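Local coordinates for DNA mismatch repair protein MutS (Thermus aquaticus, PDB 1EWQ) that takes part in DNA mismatch repair, binding mismatched DNA as an ATP-dependent damage sensor with weak ATPase activity, at residues G321-L326 with V529-A534. Numbering follows the deposited sequence.
Sequences GVRRLL and VYAALA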
ATOM      1  N   GLY C 321      -9.587 -39.255   1.750  1.00 28.78           N
ATOM      2  CA  GLY C 321      -9.193 -39.669   3.083  1.00 28.16           C
ATOM      3  C   GLY C 321      -7.834 -39.103   3.449  1.00 28.05           C
ATOM      4  O   GLY C 321      -7.650 -38.540   4.534  1.00 27.87           O
ATOM      5  N   VAL C 322      -6.877 -39.254   2.541  1.00 27.74           N
ATOM      6  CA  VAL C 322      -5.528 -38.746   2.770  1.00 27.87           C
ATOM      7  C   VAL C 322      -5.563 -37.228   2.968  1.00 27.93           C
ATOM      8  O   VAL C 322      -4.948 -36.706   3.902  1.00 28.20           O
ATOM      9  CB  VAL C 322      -4.597 -39.115   1.587  1.00 27.97           C
ATOM     10  CG1 VAL C 322      -3.313 -38.309   1.642  1.00 28.16           C
ATOM     11  CG2 VAL C 322      -4.277 -40.598   1.643  1.00 27.90           C
ATOM     12  N   ARG C 323      -6.303 -36.534   2.103  1.00 27.71           N
ATOM     13  CA  ARG C 323      -6.431 -35.081   2.176  1.00 28.11           C
ATOM     14  C   ARG C 323      -7.083 -34.634   3.495  1.00 28.41           C
ATOM     15  O   ARG C 323      -6.719 -33.601   4.061  1.00 28.18           O
ATOM     16  CB  ARG C 323      -7.228 -34.563   0.959  1.00 27.36           C
ATOM     17  CG  ARG C 323      -6.453 -34.643  -0.371  1.00 26.86           C
ATOM     18  CD  ARG C 323      -7.308 -34.320  -1.604  1.00 26.17           C
ATOM     19  NE  ARG C 323      -7.918 -32.993  -1.539  1.00 26.21           N
ATOM     20  CZ  ARG C 323      -7.243 -31.846  -1.566  1.00 26.21           C
ATOM     21  NH1 ARG C 323      -5.918 -31.853  -1.665  1.00 25.65           N
ATOM     22  NH2 ARG C 323      -7.890 -30.688  -1.473  1.00 25.61           N
ATOM     23  N   ARG C 324      -8.038 -35.420   3.982  1.00 28.98           N
ATOM     24  CA  ARG C 324      -8.716 -35.119   5.240  1.00 29.49           C
ATOM     25  C   ARG C 324      -7.674 -35.160   6.354  1.00 29.37           C
ATOM     26  O   ARG C 324      -7.586 -34.247   7.178  1.00 29.20           O
ATOM     27  CB  ARG C 324      -9.792 -36.180   5.535  1.00 30.76           C
ATOM     28  CG  ARG C 324     -11.175 -35.634   5.846  1.00 32.14           C
ATOM     29  CD  ARG C 324     -12.044 -36.693   6.542  1.00 33.28           C
ATOM     30  NE  ARG C 324     -12.102 -37.939   5.783  1.00 34.20           N
ATOM     31  CZ  ARG C 324     -12.668 -38.066   4.583  1.00 34.75           C
ATOM     32  NH1 ARG C 324     -13.242 -37.022   3.994  1.00 34.87           N
ATOM     33  NH2 ARG C 324     -12.634 -39.237   3.957  1.00 35.10           N
ATOM     34  N   LEU C 325      -6.880 -36.229   6.369  1.00 29.15           N
ATOM     35  CA  LEU C 325      -5.854 -36.401   7.395  1.00 29.28           C
ATOM     36  C   LEU C 325      -4.743 -35.358   7.302  1.00 29.39           C
ATOM     37  O   LEU C 325      -4.328 -34.810   8.327  1.00 29.10           O
ATOM     38  CB  LEU C 325      -5.271 -37.824   7.335  1.00 28.67           C
ATOM     39  CG  LEU C 325      -6.258 -38.910   7.806  1.00 28.95           C
ATOM     40  CD1 LEU C 325      -5.765 -40.292   7.415  1.00 28.80           C
ATOM     41  CD2 LEU C 325      -6.452 -38.804   9.325  1.00 28.54           C
ATOM     42  N   LEU C 326      -4.277 -35.079   6.085  1.00 29.31           N
ATOM     43  CA  LEU C 326      -3.215 -34.094   5.879  1.00 30.06           C
ATOM     44  C   LEU C 326      -3.614 -32.707   6.372  1.00 30.66           C
ATOM     45  O   LEU C 326      -2.781 -31.948   6.853  1.00 31.09           O
ATOM     46  CB  LEU C 326      -2.846 -34.005   4.401  1.00 29.58           C
ATOM     47  CG  LEU C 326      -2.140 -35.217   3.807  1.00 29.75           C
ATOM     48  CD1 LEU C 326      -1.877 -34.967   2.321  1.00 29.71           C
ATOM     49  CD2 LEU C 326      -0.837 -35.477   4.571  1.00 29.26           C
ATOM     50  N   VAL C 529       1.087 -33.461  -2.779  1.00 24.41           N
ATOM     51  CA  VAL C 529       1.070 -32.917  -4.135  1.00 23.99           C
ATOM     52  C   VAL C 529       0.306 -33.786  -5.141  1.00 23.92           C
ATOM     53  O   VAL C 529      -0.526 -33.288  -5.898  1.00 23.63           O
ATOM     54  CB  VAL C 529       2.502 -32.675  -4.638  1.00 23.69           C
ATOM     55  CG1 VAL C 529       2.491 -32.329  -6.118  1.00 23.96           C
ATOM     56  CG2 VAL C 529       3.131 -31.511  -3.846  1.00 23.83           C
ATOM     57  N   TYR C 530       0.583 -35.083  -5.141  1.00 23.89           N
ATOM     58  CA  TYR C 530      -0.093 -35.999  -6.046  1.00 24.30           C
ATOM     59  C   TYR C 530      -1.604 -36.000  -5.811  1.00 24.57           C
ATOM     60  O   TYR C 530      -2.385 -35.940  -6.760  1.00 24.92           O
ATOM     61  CB  TYR C 530       0.460 -37.409  -5.860  1.00 24.30           C
ATOM     62  CG  TYR C 530       1.906 -37.562  -6.273  1.00 24.28           C
ATOM     63  CD1 TYR C 530       2.805 -38.286  -5.486  1.00 23.97           C
ATOM     64  CD2 TYR C 530       2.367 -37.033  -7.481  1.00 24.40           C
ATOM     65  CE1 TYR C 530       4.124 -38.477  -5.899  1.00 24.62           C
ATOM     66  CE2 TYR C 530       3.686 -37.226  -7.903  1.00 24.61           C
ATOM     67  CZ  TYR C 530       4.556 -37.947  -7.109  1.00 24.54           C
ATOM     68  OH  TYR C 530       5.850 -38.156  -7.539  1.00 25.39           O
ATOM     69  N   ALA C 531      -2.015 -36.066  -4.548  1.00 24.41           N
ATOM     70  CA  ALA C 531      -3.440 -36.062  -4.227  1.00 24.69           C
ATOM     71  C   ALA C 531      -4.057 -34.718  -4.621  1.00 24.87           C
ATOM     72  O   ALA C 531      -5.195 -34.653  -5.100  1.00 25.16           O
ATOM     73  CB  ALA C 531      -3.647 -36.331  -2.732  1.00 24.56           C
ATOM     74  N   ALA C 532      -3.291 -33.645  -4.433  1.00 24.68           N
ATOM     75  CA  ALA C 532      -3.749 -32.300  -4.775  1.00 24.21           C
ATOM     76  C   ALA C 532      -3.933 -32.111  -6.283  1.00 23.94           C
ATOM     77  O   ALA C 532      -4.910 -31.506  -6.726  1.00 23.60           O
ATOM     78  CB  ALA C 532      -2.770 -31.265  -4.240  1.00 23.70           C
ATOM     79  N   LEU C 533      -2.987 -32.613  -7.067  1.00 23.64           N
ATOM     80  CA  LEU C 533      -3.080 -32.484  -8.516  1.00 23.78           C
ATOM     81  C   LEU C 533      -4.235 -33.343  -9.014  1.00 23.81           C
ATOM     82  O   LEU C 533      -4.876 -33.005 -10.015  1.00 24.10           O
ATOM     83  CB  LEU C 533      -1.769 -32.916  -9.186  1.00 23.67           C
ATOM     84  CG  LEU C 533      -0.558 -32.006  -8.918  1.00 23.60           C
ATOM     85  CD1 LEU C 533       0.701 -32.589  -9.539  1.00 23.41           C
ATOM     86  CD2 LEU C 533      -0.830 -30.630  -9.495  1.00 23.50           C
ATOM     87  N   ALA C 534      -4.503 -34.452  -8.316  1.00 23.13           N
ATOM     88  CA  ALA C 534      -5.604 -35.327  -8.702  1.00 22.83           C
ATOM     89  C   ALA C 534      -6.905 -34.609  -8.390  1.00 22.87           C
ATOM     90  O   ALA C 534      -7.857 -34.675  -9.164  1.00 23.15           O
ATOM     91  CB  ALA C 534      -5.543 -36.662  -7.940  1.00 22.08           C
TER
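Arg323 reaches from helix 316-326 to Ala531 and Ala532 on helix 514-540, a buried helix-helix contact within the MutS domain III family region. Arg323 CA and Ala531 CA, 7.1 Å apart, are the nearest CA pair of the two segments. Between the helices the arginine chain lies alongside the alanine methyl: Arg323 CG sits 4.0 Å from Ala531 CB, a carbon-to-carbon van der Waals contact. One atom further on, CD passes 4.1 Å from Ala531 O. With CG anti to the carbonyl carbon (chi1 -71°), the chain heads toward the second helix, and a bend at chi3 (58°) brings the guanidinium beside the backbone of Ala531 and Ala532. That flat group meets Ala531 O and Ala532 CA obliquely, and NH1 also lies 4.1 Å from Ala532 CB. The short alanine side chains are consistent with this close approach. The polar end of Arg323 finds its partners beyond the two segments: NE forms a salt bridge with Glu535, one helical turn after Ala531, and NH1 is hydrogen-bonded to the carbonyl oxygen of Glu278. The one arginine thus ties helix 514-540 and the chain just ahead of helix 282-293 to helix 316-326. A leucine here would probably leave the Glu278 carbonyl oxygen and the Glu535 carboxylate without their arginine partner. Beside Arg323, Val322 packs on Leu366 of helix 346-366. At the guanidinium end, Arg323 NH1 rests 3.8 Å from Ala532 CA.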